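Local coordinates for protein eukaryotic peptide chain release factor GTP-binding subunit (Schizosaccharomyces pombe, PDB 1R5B) that serves as the GTP-binding subunit of the eukaryotic peptide chain release factor, a translation factor built like elongation factor Tu, at residues S262-E267 against S328-D333; I275-S280 against K292-S297; I288-I293 against Q334-V339; S302-M307 against Y350-T355. All coordinates share one frame; numbering follows the deposited sequence.

Interaction 1: S262-E267 against S328-D333; sequences SMTHLE and SSICGD
Thr-264, in the loop between helix 256-262 and helix 267-270, makes the nearest backbone approach, with its CA 5.4 Å from the CA of Gly-332. Its two side-chain branches do separate work. OG1 rests on the bare CA of Gly-332 at 3.4 Å, while CG2 meets CD1 of Ile-330 at 3.8 Å, the two side chains crossing obliquely. Ile-330 has CG1 in the crowded position between the backbone N and the carbonyl carbon (chi1 62°), and its terminal methyl lies between Thr-264 and His-265. Cys-331 adds its SG, 3.9 Å from the O of Thr-264.

The receiving surface is a type II beta turn, Ile-330 to Asp-333. Asp-333 N bonds to Ile-330 O at 3.1 Å, and Ile-330 N returns a nearly straight bond (171°) to Asp-333 OD2, so the turn is closed twice. Gly-332 takes the positive phi (97°) of the third turn position. The contact sets the loop, whose Leu-266 packs on strand 42-50 of the P-loop-type sheet, against the turn after strand 325-330 of the beta barrel. No hydrogen bond spans the two segments, which implies van der Waals fit against a turn that its own two bonds probably hold in shape.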
loop_
_atom_site.group_PDB
_atom_site.type_symbol
_atom_site.label_atom_id
_atom_site.label_comp_id
_atom_site.label_asym_id
_atom_site.label_seq_id
_atom_site.Cartn_x
_atom_site.Cartn_y
_atom_site.Cartn_z
ATOM N N SER A 262 -6.866 1.257 3.700
ATOM C CA SER A 262 -6.655 2.302 2.687
ATOM C C SER A 262 -5.534 3.296 3.053
ATOM O O SER A 262 -5.218 4.183 2.273
ATOM C CB SER A 262 -7.966 3.057 2.448
ATOM O OG SER A 262 -8.457 3.578 3.669
ATOM N N MET A 263 -4.971 3.131 4.249
ATOM C CA MET A 263 -3.759 3.815 4.717
ATOM C C MET A 263 -2.712 3.903 3.630
ATOM O O MET A 263 -2.349 2.930 3.006
ATOM C CB MET A 263 -3.087 2.962 5.799
ATOM C CG MET A 263 -3.033 3.558 7.088
ATOM S SD MET A 263 -2.116 2.532 8.186
ATOM C CE MET A 263 -0.922 3.783 8.597
ATOM N N THR A 264 -2.122 5.052 3.525
ATOM C CA THR A 264 -1.207 5.332 2.460
ATOM C C THR A 264 0.260 5.345 2.955
ATOM O O THR A 264 1.168 4.965 2.227
ATOM C CB THR A 264 -1.673 6.647 1.873
ATOM O OG1 THR A 264 -1.680 6.547 0.461
ATOM C CG2 THR A 264 -0.798 7.765 2.213
ATOM N N HIS A 265 0.477 5.738 4.202
ATOM C CA HIS A 265 1.826 5.810 4.748
ATOM C C HIS A 265 2.281 4.442 5.260
ATOM O O HIS A 265 2.005 4.101 6.388
ATOM C CB HIS A 265 1.854 6.836 5.872
ATOM C CG HIS A 265 3.222 7.273 6.273
ATOM N ND1 HIS A 265 4.132 6.431 6.882
ATOM C CD2 HIS A 265 3.826 8.478 6.181
ATOM C CE1 HIS A 265 5.240 7.109 7.141
ATOM N NE2 HIS A 265 5.079 8.350 6.723
ATOM N N LEU A 266 2.933 3.657 4.397
ATOM C CA LEU A 266 3.585 2.410 4.788
ATOM C C LEU A 266 5.114 2.612 4.733
ATOM O O LEU A 266 5.674 2.893 3.671
ATOM C CB LEU A 266 3.166 1.271 3.847
ATOM C CG LEU A 266 1.669 1.014 3.614
ATOM C CD1 LEU A 266 1.460 -0.213 2.777
ATOM C CD2 LEU A 266 0.934 0.848 4.867
ATOM N N GLU A 267 5.786 2.458 5.865
ATOM C CA GLU A 267 7.199 2.847 5.977
ATOM C C GLU A 267 8.144 2.253 4.943
ATOM O O GLU A 267 8.966 2.974 4.433
ATOM C CB GLU A 267 7.765 2.534 7.352
ATOM C CG GLU A 267 7.102 3.255 8.507
ATOM C CD GLU A 267 7.201 4.777 8.434
ATOM O OE1 GLU A 267 8.081 5.326 7.736
ATOM O OE2 GLU A 267 6.368 5.412 9.107
ATOM N N SER A 328 6.131 18.586 0.246
ATOM C CA SER A 328 6.513 17.188 0.014
ATOM C C SER A 328 5.313 16.258 -0.166
ATOM O O SER A 328 4.193 16.607 0.177
ATOM C CB SER A 328 7.404 16.666 1.157
ATOM O OG SER A 328 6.634 16.318 2.297
ATOM N N SER A 329 5.574 15.069 -0.702
ATOM C CA SER A 329 4.543 14.061 -0.916
ATOM C C SER A 329 5.124 12.669 -0.818
ATOM O O SER A 329 6.314 12.484 -0.959
ATOM C CB SER A 329 3.905 14.238 -2.292
ATOM O OG SER A 329 3.034 15.346 -2.292
ATOM N N ILE A 330 4.269 11.682 -0.603
ATOM C CA ILE A 330 4.706 10.294 -0.462
ATOM C C ILE A 330 3.900 9.379 -1.364
ATOM O O ILE A 330 2.908 9.804 -1.974
ATOM C CB ILE A 330 4.562 9.849 1.004
ATOM C CG1 ILE A 330 3.101 9.907 1.466
ATOM C CG2 ILE A 330 5.420 10.731 1.922
ATOM C CD1 ILE A 330 2.783 8.906 2.553
ATOM N N CYS A 331 4.330 8.123 -1.450
ATOM C CA CYS A 331 3.566 7.083 -2.119
ATOM C C CYS A 331 2.082 7.176 -1.752
ATOM O O CYS A 331 1.720 7.344 -0.570
ATOM C CB CYS A 331 4.105 5.704 -1.730
ATOM S SG CYS A 331 4.344 5.512 0.067
ATOM N N GLY A 332 1.237 7.059 -2.769
ATOM C CA GLY A 332 -0.207 7.067 -2.603
ATOM C C GLY A 332 -0.814 8.439 -2.849
ATOM O O GLY A 332 -2.026 8.584 -2.878
ATOM N N ASP A 333 0.026 9.448 -3.023
ATOM C CA ASP A 333 -0.441 10.787 -3.336
ATOM C C ASP A 333 -0.516 10.970 -4.842
ATOM O O ASP A 333 0.342 10.474 -5.578
ATOM C CB ASP A 333 0.503 11.842 -2.767
ATOM C CG ASP A 333 0.493 11.883 -1.256
ATOM O OD1 ASP A 333 -0.363 11.234 -0.621
ATOM O OD2 ASP A 333 1.313 12.561 -0.619
#

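Interaction 2: I275-S280 against K292-S297; sequences IMPIAS and KIEAGS
Ile-275 O takes two amides, from Glu-294 N at 2.8 Å in the carbonyl plane (N-H...O 148°) and, weakly, from Ala-295 N at 3.3 Å. Ile-275 N answers with a bond of 2.9 Å to Ala-295 O. Two consecutive residues facing one define a classic beta bulge, here where strand 275-283 of the antiparallel beta barrel meets the chain leaving strand 287-292. Ala-279 and Ser-280 form a second classic bulge opposite Glu-290.

Between the two bulges a water replaces a direct bond: it donates to Pro-277 O at 2.8 Å and accepts from Lys-292 N at 3.1 Å. The amine end of Lys-292 leads elsewhere, to a cation-pi contact with Tyr-444.

Apolar packing follows the same order. CD1 of Ile-275 lies against CB of Ala-295 at 3.9 Å. Met-276, with CG anti to the backbone N (chi1 -178°), passes its CG over the O of Lys-292 before the chain bends toward Val-335 and Leu-337. Met-445 of helix 443-446 packs on Ile-275, Pro-277 and Glu-294. Glu-294 crosses the proline at about a right angle and bends at chi2, which turns its carboxylate; chi1 (-64°, CG anti to the carbonyl carbon) lays CG 3.6 Å from CD of Pro-277.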
loop_
_atom_site.group_PDB
_atom_site.type_symbol
_atom_site.label_atom_id
_atom_site.label_comp_id
_atom_site.label_asym_id
_atom_site.label_seq_id
_atom_site.Cartn_x
_atom_site.Cartn_y
_atom_site.Cartn_z
ATOM N N ILE A 275 9.207 6.452 -7.117
ATOM C CA ILE A 275 8.663 5.975 -8.380
ATOM C C ILE A 275 7.317 6.656 -8.629
ATOM O O ILE A 275 6.440 6.579 -7.789
ATOM C CB ILE A 275 8.443 4.463 -8.335
ATOM C CG1 ILE A 275 9.770 3.734 -8.038
ATOM C CG2 ILE A 275 7.817 3.996 -9.667
ATOM C CD1 ILE A 275 9.640 2.239 -7.819
ATOM N N MET A 276 7.162 7.318 -9.773
ATOM C CA MET A 276 5.901 7.965 -10.159
ATOM C C MET A 276 5.748 7.894 -11.671
ATOM O O MET A 276 6.376 8.669 -12.379
ATOM C CB MET A 276 5.839 9.443 -9.731
ATOM C CG MET A 276 4.501 10.110 -10.093
ATOM S SD MET A 276 4.437 11.897 -10.108
ATOM C CE MET A 276 4.924 12.215 -11.621
ATOM N N PRO A 277 4.923 6.975 -12.163
ATOM C CA PRO A 277 4.541 6.972 -13.578
ATOM C C PRO A 277 3.862 8.281 -13.967
ATOM O O PRO A 277 3.071 8.808 -13.191
ATOM C CB PRO A 277 3.555 5.806 -13.677
ATOM C CG PRO A 277 3.851 4.939 -12.481
ATOM C CD PRO A 277 4.308 5.863 -11.417
ATOM N N ILE A 278 4.176 8.795 -15.149
ATOM C CA ILE A 278 3.650 10.080 -15.608
ATOM C C ILE A 278 2.316 9.852 -16.286
ATOM O O ILE A 278 2.265 9.212 -17.314
ATOM C CB ILE A 278 4.636 10.740 -16.586
ATOM C CG1 ILE A 278 5.964 11.031 -15.867
ATOM C CG2 ILE A 278 4.030 12.001 -17.182
ATOM C CD1 ILE A 278 7.083 11.501 -16.782
ATOM N N ALA A 279 1.236 10.346 -15.689
ATOM C CA ALA A 279 -0.091 10.250 -16.289
ATOM C C ALA A 279 -0.375 11.391 -17.259
ATOM O O ALA A 279 -1.074 11.192 -18.235
ATOM C CB ALA A 279 -1.152 10.198 -15.213
ATOM N N SER A 280 0.149 12.583 -16.995
ATOM C CA SER A 280 -0.078 13.713 -17.890
ATOM C C SER A 280 1.131 14.595 -18.070
ATOM O O SER A 280 2.078 14.532 -17.297
ATOM C CB SER A 280 -1.230 14.570 -17.389
ATOM O OG SER A 280 -2.379 13.775 -17.218
ATOM N N LYS A 292 0.586 9.502 -9.925
ATOM C CA LYS A 292 0.417 8.972 -8.568
ATOM C C LYS A 292 1.745 8.370 -8.148
ATOM O O LYS A 292 2.282 7.529 -8.846
ATOM C CB LYS A 292 -0.679 7.893 -8.546
ATOM C CG LYS A 292 -1.130 7.381 -7.143
ATOM C CD LYS A 292 -1.710 5.940 -7.226
ATOM C CE LYS A 292 -2.434 5.512 -5.943
ATOM N NZ LYS A 292 -2.723 4.018 -5.796
ATOM N N ILE A 293 2.265 8.793 -7.007
ATOM C CA ILE A 293 3.519 8.251 -6.497
ATOM C C ILE A 293 3.295 6.797 -6.068
ATOM O O ILE A 293 2.436 6.525 -5.250
ATOM C CB ILE A 293 4.041 9.090 -5.341
ATOM C CG1 ILE A 293 4.205 10.539 -5.793
ATOM C CG2 ILE A 293 5.370 8.535 -4.865
ATOM C CD1 ILE A 293 4.567 11.506 -4.672
ATOM N N GLU A 294 4.029 5.867 -6.674
ATOM C CA GLU A 294 3.889 4.440 -6.356
ATOM C C GLU A 294 4.813 3.991 -5.242
ATOM O O GLU A 294 4.500 3.047 -4.520
ATOM C CB GLU A 294 4.135 3.588 -7.592
ATOM C CG GLU A 294 3.105 3.820 -8.687
ATOM C CD GLU A 294 1.681 3.499 -8.263
ATOM O OE1 GLU A 294 1.452 2.624 -7.388
ATOM O OE2 GLU A 294 0.782 4.133 -8.840
ATOM N N ALA A 295 5.928 4.683 -5.088
ATOM C CA ALA A 295 6.870 4.368 -4.045
ATOM C C ALA A 295 7.655 5.604 -3.690
ATOM O O ALA A 295 7.867 6.476 -4.524
ATOM C CB ALA A 295 7.834 3.271 -4.541
ATOM N N GLY A 296 8.111 5.651 -2.449
ATOM C CA GLY A 296 9.094 6.617 -1.996
ATOM C C GLY A 296 8.483 7.962 -1.710
ATOM O O GLY A 296 7.283 8.075 -1.475
ATOM N N SER A 297 9.313 8.990 -1.709
ATOM C CA SER A 297 8.844 10.346 -1.414
ATOM C C SER A 297 9.589 11.381 -2.252
ATOM O O SER A 297 10.610 11.086 -2.855
ATOM C CB SER A 297 9.035 10.639 0.066
ATOM O OG SER A 297 10.402 10.829 0.340
HETATM O O HOH W 1 0.805 7.472 -12.217
#

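Interaction 3: I288-I293 against Q334-V339; sequences ILEGKI and QVRLRV
Ile-288 folds its CG1 branch (chi2 -59°) across to strand 334-340, so that CD1 sits 3.5 Å from the CA of Arg-338. Arg-338 starts with CG anti to the backbone N and bends at chi3 (-64°), which brings one guanidinium face back over that methyl, 3.7 Å from the plane and offset toward the rim. NH1 is hydrogen-bonded to Tyr-319 OH, which would help hold the group there.

On the same face, Glu-290 and Gln-334 both bend at chi2. Their chains cross obliquely, with carboxylate and amide planes 79° apart, and a water joins them by donating to Glu-290 OE2 and accepting from Gln-334 NE2 at 2.9 Å. A second water donates to Glu-290 OE1 at 2.6 Å and accepts a weak bond from Arg-336 NH2. The direct OE1 to NH2 separation between Glu-290 and Arg-336 is 4.4 Å, beyond a salt bridge; Arg-336 forms one with Asp-323 instead. The amide of Gln-334 lies against the Lys-292 methylenes, NE2 to CB 3.4 Å.

The backbones form an antiparallel pair of the beta barrel. Gly-291 and Val-335 exchange bonds nearly along C=O, Leu-289 and Leu-337 two more, though Leu-337 N sits above the Leu-289 carbonyl plane.

Leu-289, Val-335 and Leu-337 make the other face. At its two ends, Val-339 touches Leu-289 CD1 with both methyls, and Ile-293 CG1 lies 4.0 Å from Val-335 CG2, each pair crossing at about a right angle.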
loop_
_atom_site.group_PDB
_atom_site.type_symbol
_atom_site.label_atom_id
_atom_site.label_comp_id
_atom_site.label_asym_id
_atom_site.label_seq_id
_atom_site.Cartn_x
_atom_site.Cartn_y
_atom_site.Cartn_z
ATOM N N ILE A 288 4.749 20.540 -16.623
ATOM C CA ILE A 288 4.072 19.905 -15.501
ATOM C C ILE A 288 3.920 18.412 -15.770
ATOM O O ILE A 288 3.487 18.021 -16.853
ATOM C CB ILE A 288 2.673 20.530 -15.268
ATOM C CG1 ILE A 288 2.768 22.038 -15.017
ATOM C CG2 ILE A 288 1.968 19.836 -14.097
ATOM C CD1 ILE A 288 3.619 22.429 -13.820
ATOM N N LEU A 289 4.264 17.586 -14.783
ATOM C CA LEU A 289 4.120 16.143 -14.893
ATOM C C LEU A 289 3.221 15.654 -13.763
ATOM O O LEU A 289 3.574 15.777 -12.590
ATOM C CB LEU A 289 5.486 15.464 -14.830
ATOM C CG LEU A 289 6.492 15.911 -15.885
ATOM C CD1 LEU A 289 7.816 15.217 -15.677
ATOM C CD2 LEU A 289 5.966 15.639 -17.290
ATOM N N GLU A 290 2.057 15.118 -14.127
ATOM C CA GLU A 290 1.075 14.633 -13.164
ATOM C C GLU A 290 1.141 13.122 -13.071
ATOM O O GLU A 290 1.411 12.452 -14.057
ATOM C CB GLU A 290 -0.345 15.111 -13.529
ATOM C CG GLU A 290 -1.353 14.029 -13.932
ATOM C CD GLU A 290 -2.300 13.621 -12.800
ATOM O OE1 GLU A 290 -3.490 14.052 -12.849
ATOM O OE2 GLU A 290 -1.874 12.874 -11.874
ATOM N N GLY A 291 0.897 12.599 -11.871
ATOM C CA GLY A 291 0.882 11.167 -11.640
ATOM C C GLY A 291 0.676 10.803 -10.184
ATOM O O GLY A 291 0.590 11.675 -9.319
ATOM N N LYS A 292 0.586 9.502 -9.925
ATOM C CA LYS A 292 0.417 8.972 -8.568
ATOM C C LYS A 292 1.745 8.370 -8.148
ATOM O O LYS A 292 2.282 7.529 -8.846
ATOM C CB LYS A 292 -0.679 7.893 -8.546
ATOM C CG LYS A 292 -1.130 7.381 -7.143
ATOM C CD LYS A 292 -1.710 5.940 -7.226
ATOM C CE LYS A 292 -2.434 5.512 -5.943
ATOM N NZ LYS A 292 -2.723 4.018 -5.796
ATOM N N ILE A 293 2.265 8.793 -7.007
ATOM C CA ILE A 293 3.519 8.251 -6.497
ATOM C C ILE A 293 3.295 6.797 -6.068
ATOM O O ILE A 293 2.436 6.525 -5.250
ATOM C CB ILE A 293 4.041 9.090 -5.341
ATOM C CG1 ILE A 293 4.205 10.539 -5.793
ATOM C CG2 ILE A 293 5.370 8.535 -4.865
ATOM C CD1 ILE A 293 4.567 11.506 -4.672
ATOM N N GLN A 334 -1.552 11.681 -5.281
ATOM C CA GLN A 334 -1.658 12.162 -6.648
ATOM C C GLN A 334 -1.126 13.577 -6.667
ATOM O O GLN A 334 -1.658 14.456 -6.005
ATOM C CB GLN A 334 -3.108 12.122 -7.149
ATOM C CG GLN A 334 -3.274 11.391 -8.513
ATOM C CD GLN A 334 -3.864 9.988 -8.372
ATOM O OE1 GLN A 334 -4.491 9.671 -7.360
ATOM N NE2 GLN A 334 -3.690 9.163 -9.394
ATOM N N VAL A 335 -0.060 13.788 -7.428
ATOM C CA VAL A 335 0.634 15.065 -7.445
ATOM C C VAL A 335 0.770 15.634 -8.843
ATOM O O VAL A 335 0.618 14.930 -9.835
ATOM C CB VAL A 335 2.038 14.941 -6.823
ATOM C CG1 VAL A 335 1.920 14.614 -5.335
ATOM C CG2 VAL A 335 2.885 13.890 -7.558
ATOM N N ARG A 336 1.053 16.931 -8.885
ATOM C CA ARG A 336 1.360 17.658 -10.111
ATOM C C ARG A 336 2.671 18.399 -9.868
ATOM O O ARG A 336 2.761 19.240 -8.967
ATOM C CB ARG A 336 0.242 18.636 -10.449
ATOM C CG ARG A 336 -1.055 17.947 -10.830
ATOM C CD ARG A 336 -2.281 18.470 -10.092
ATOM N NE ARG A 336 -3.463 17.636 -10.329
ATOM C CZ ARG A 336 -4.684 18.096 -10.629
ATOM N NH1 ARG A 336 -4.924 19.399 -10.731
ATOM N NH2 ARG A 336 -5.683 17.240 -10.822
ATOM N N LEU A 337 3.680 18.061 -10.663
ATOM C CA LEU A 337 5.038 18.499 -10.428
ATOM C C LEU A 337 5.509 19.423 -11.533
ATOM O O LEU A 337 5.592 19.010 -12.688
ATOM C CB LEU A 337 5.951 17.283 -10.401
ATOM C CG LEU A 337 5.558 16.110 -9.494
ATOM C CD1 LEU A 337 6.644 15.070 -9.554
ATOM C CD2 LEU A 337 5.332 16.559 -8.052
ATOM N N ARG A 338 5.814 20.674 -11.208
ATOM C CA ARG A 338 6.560 21.491 -12.152
ATOM C C ARG A 338 8.004 21.006 -12.164
ATOM O O ARG A 338 8.576 20.728 -11.113
ATOM C CB ARG A 338 6.508 22.981 -11.813
ATOM C CG ARG A 338 7.230 23.836 -12.855
ATOM C CD ARG A 338 7.021 25.333 -12.731
ATOM N NE ARG A 338 5.626 25.708 -12.949
ATOM C CZ ARG A 338 4.719 25.885 -11.995
ATOM N NH1 ARG A 338 5.024 25.716 -10.718
ATOM N NH2 ARG A 338 3.485 26.237 -12.325
ATOM N N VAL A 339 8.579 20.906 -13.355
ATOM C CA VAL A 339 9.950 20.431 -13.519
ATOM C C VAL A 339 10.767 21.369 -14.393
ATOM O O VAL A 339 10.226 22.117 -15.189
ATOM C CB VAL A 339 10.007 18.992 -14.100
ATOM C CG1 VAL A 339 9.295 18.028 -13.175
ATOM C CG2 VAL A 339 9.411 18.923 -15.502
HETATM O O HOH W 2 -2.822 9.862 -12.038
HETATM O O HOH W 3 -4.970 13.872 -10.711
#

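Interaction 4: S302-M307 against Y350-T355; sequences SNVLVM and YVLTST
Strands 302-307 and 351-353 run antiparallel as neighbours in the beta barrel, their short axes at 142°. Leu-305 with Thr-353 and Met-307 with Val-351 are the hydrogen-bonded pairs, each with two bonds whose donors lie in the carbonyl plane; the shortest is Leu-305 N to Thr-353 O, 2.7 Å. The exception in straightness is Thr-353 N to Leu-305 O, bent to 136°.

Val-306 and Leu-352 face each other in the non-hydrogen-bonded pair between them. Their side chains lie side by side and point the same way, Val-306 CG2 to Leu-352 CD2 3.9 Å, with Met-276, Ile-278 and Leu-313 in their surroundings. The other valine branch, CG1, is anti to the backbone N and turns to Tyr-350, meeting its CB at 3.8 Å as the chains cross obliquely.

The reverse face carries Leu-305, Met-307, Val-351 and Thr-353. Thr-353 puts CG2 in the crowded position, 4.0 Å from CB of Leu-305, while its OG1, anti to the backbone N (chi1 -170°), is hydrogen-bonded to Phe-274 O and Val-359 N. Met-307 crosses Thr-353 obliquely through CG and then bends twice. Cys-435 of strand 433-435 packs on both Met-307 and Val-351.

Beyond the Leu-305/Thr-353 pair, CG2 of Thr-355 lies 3.9 Å from C of Val-304. A water spans the same end, donating to Asn-303 O at 3.1 Å and accepting from Thr-355 N at 3.3 Å.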
loop_
_atom_site.group_PDB
_atom_site.type_symbol
_atom_site.label_atom_id
_atom_site.label_comp_id
_atom_site.label_asym_id
_atom_site.label_seq_id
_atom_site.Cartn_x
_atom_site.Cartn_y
_atom_site.Cartn_z
ATOM N N SER A 302 14.042 18.801 -5.574
ATOM C CA SER A 302 14.735 17.528 -5.657
ATOM C C SER A 302 14.940 17.152 -7.115
ATOM O O SER A 302 14.069 17.385 -7.950
ATOM C CB SER A 302 13.919 16.435 -4.981
ATOM O OG SER A 302 13.584 16.822 -3.663
ATOM N N ASN A 303 16.091 16.566 -7.417
ATOM C CA ASN A 303 16.330 16.016 -8.736
ATOM C C ASN A 303 15.619 14.685 -8.850
ATOM O O ASN A 303 15.463 13.985 -7.865
ATOM C CB ASN A 303 17.830 15.836 -8.988
ATOM C CG ASN A 303 18.538 17.147 -9.258
ATOM O OD1 ASN A 303 17.911 18.187 -9.438
ATOM N ND2 ASN A 303 19.859 17.095 -9.297
ATOM N N VAL A 304 15.167 14.361 -10.056
ATOM C CA VAL A 304 14.571 13.076 -10.353
ATOM C C VAL A 304 15.076 12.608 -11.700
ATOM O O VAL A 304 15.549 13.388 -12.493
ATOM C CB VAL A 304 13.025 13.130 -10.362
ATOM C CG1 VAL A 304 12.495 13.730 -9.065
ATOM C CG2 VAL A 304 12.507 13.907 -11.559
ATOM N N LEU A 305 14.961 11.313 -11.948
ATOM C CA LEU A 305 15.405 10.704 -13.198
ATOM C C LEU A 305 14.185 10.302 -13.986
ATOM O O LEU A 305 13.237 9.784 -13.424
ATOM C CB LEU A 305 16.268 9.479 -12.903
ATOM C CG LEU A 305 16.931 8.823 -14.105
ATOM C CD1 LEU A 305 17.967 9.752 -14.733
ATOM C CD2 LEU A 305 17.568 7.513 -13.701
ATOM N N VAL A 306 14.183 10.578 -15.280
ATOM C CA VAL A 306 13.153 10.041 -16.141
ATOM C C VAL A 306 13.709 8.778 -16.767
ATOM O O VAL A 306 14.644 8.843 -17.564
ATOM C CB VAL A 306 12.739 11.007 -17.267
ATOM C CG1 VAL A 306 11.523 10.443 -18.004
ATOM C CG2 VAL A 306 12.444 12.401 -16.734
ATOM N N MET A 307 13.156 7.628 -16.393
ATOM C CA MET A 307 13.404 6.379 -17.131
ATOM C C MET A 307 12.308 6.188 -18.186
ATOM O O MET A 307 11.194 6.665 -17.994
ATOM C CB MET A 307 13.464 5.193 -16.159
ATOM C CG MET A 307 14.743 5.155 -15.319
ATOM S SD MET A 307 16.236 5.418 -16.255
ATOM C CE MET A 307 16.493 3.863 -16.823
ATOM N N TYR A 350 6.484 7.106 -19.210
ATOM C CA TYR A 350 7.808 7.214 -18.624
ATOM C C TYR A 350 7.628 7.468 -17.148
ATOM O O TYR A 350 6.546 7.832 -16.700
ATOM C CB TYR A 350 8.595 8.353 -19.277
ATOM C CG TYR A 350 9.073 8.076 -20.698
ATOM C CD1 TYR A 350 9.878 9.004 -21.356
ATOM C CD2 TYR A 350 8.742 6.895 -21.380
ATOM C CE1 TYR A 350 10.341 8.776 -22.649
ATOM C CE2 TYR A 350 9.210 6.660 -22.680
ATOM C CZ TYR A 350 10.002 7.611 -23.310
ATOM O OH TYR A 350 10.479 7.414 -24.586
ATOM N N VAL A 351 8.680 7.272 -16.376
ATOM C CA VAL A 351 8.519 7.227 -14.934
ATOM C C VAL A 351 9.551 8.099 -14.254
ATOM O O VAL A 351 10.747 7.958 -14.514
ATOM C CB VAL A 351 8.630 5.781 -14.423
ATOM C CG1 VAL A 351 8.554 5.739 -12.901
ATOM C CG2 VAL A 351 7.537 4.919 -15.024
ATOM N N LEU A 352 9.083 9.004 -13.398
ATOM C CA LEU A 352 9.983 9.777 -12.568
ATOM C C LEU A 352 10.469 8.855 -11.487
ATOM O O LEU A 352 9.702 8.064 -10.947
ATOM C CB LEU A 352 9.287 10.993 -11.964
ATOM C CG LEU A 352 8.628 11.923 -12.982
ATOM C CD1 LEU A 352 8.109 13.162 -12.287
ATOM C CD2 LEU A 352 9.584 12.304 -14.115
ATOM N N THR A 353 11.746 8.939 -11.179
ATOM C CA THR A 353 12.311 8.066 -10.184
ATOM C C THR A 353 13.586 8.606 -9.558
ATOM O O THR A 353 14.109 9.665 -9.937
ATOM C CB THR A 353 12.528 6.677 -10.792
ATOM O OG1 THR A 353 12.875 5.753 -9.754
ATOM C CG2 THR A 353 13.711 6.658 -11.727
ATOM N N SER A 354 14.048 7.887 -8.548
ATOM C CA SER A 354 15.290 8.189 -7.856
ATOM C C SER A 354 16.477 8.150 -8.792
ATOM O O SER A 354 16.587 7.250 -9.613
ATOM C CB SER A 354 15.505 7.142 -6.769
ATOM O OG SER A 354 16.698 7.377 -6.049
ATOM N N THR A 355 17.386 9.103 -8.637
ATOM C CA THR A 355 18.639 9.075 -9.385
ATOM C C THR A 355 19.602 8.025 -8.848
ATOM O O THR A 355 20.426 7.531 -9.603
ATOM C CB THR A 355 19.340 10.434 -9.379
ATOM O OG1 THR A 355 19.620 10.820 -8.030
ATOM C CG2 THR A 355 18.435 11.523 -9.929
HETATM O O HOH W 4 16.350 11.349 -6.495
#

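From the N terminus, the loop 262-267, between helix 256-262 and helix 267-270, opens interaction 1. Interaction 2 is the first to close, bringing 292-297 back to 275-280, entirely within the span of interaction 1. Interaction 3 begins on the stretch where interaction 2 ends, sharing Lys-292 and Ile-293, and interaction 4 opens on 302-307. Closure then follows in the same order: 328-333 completes interaction 1, 334-339 interaction 3 and 350-355 interaction 4, so these three cross one another, whereas 2 and 4 are in series. Ile-293 bonds to Gly-332 and Asp-333, connecting interactions 1 to 3; Met-276 N to Leu-352 O connects 2 with 4. Interaction 1 links the domains; interactions 2, 3 and 4 pair strands of the barrel.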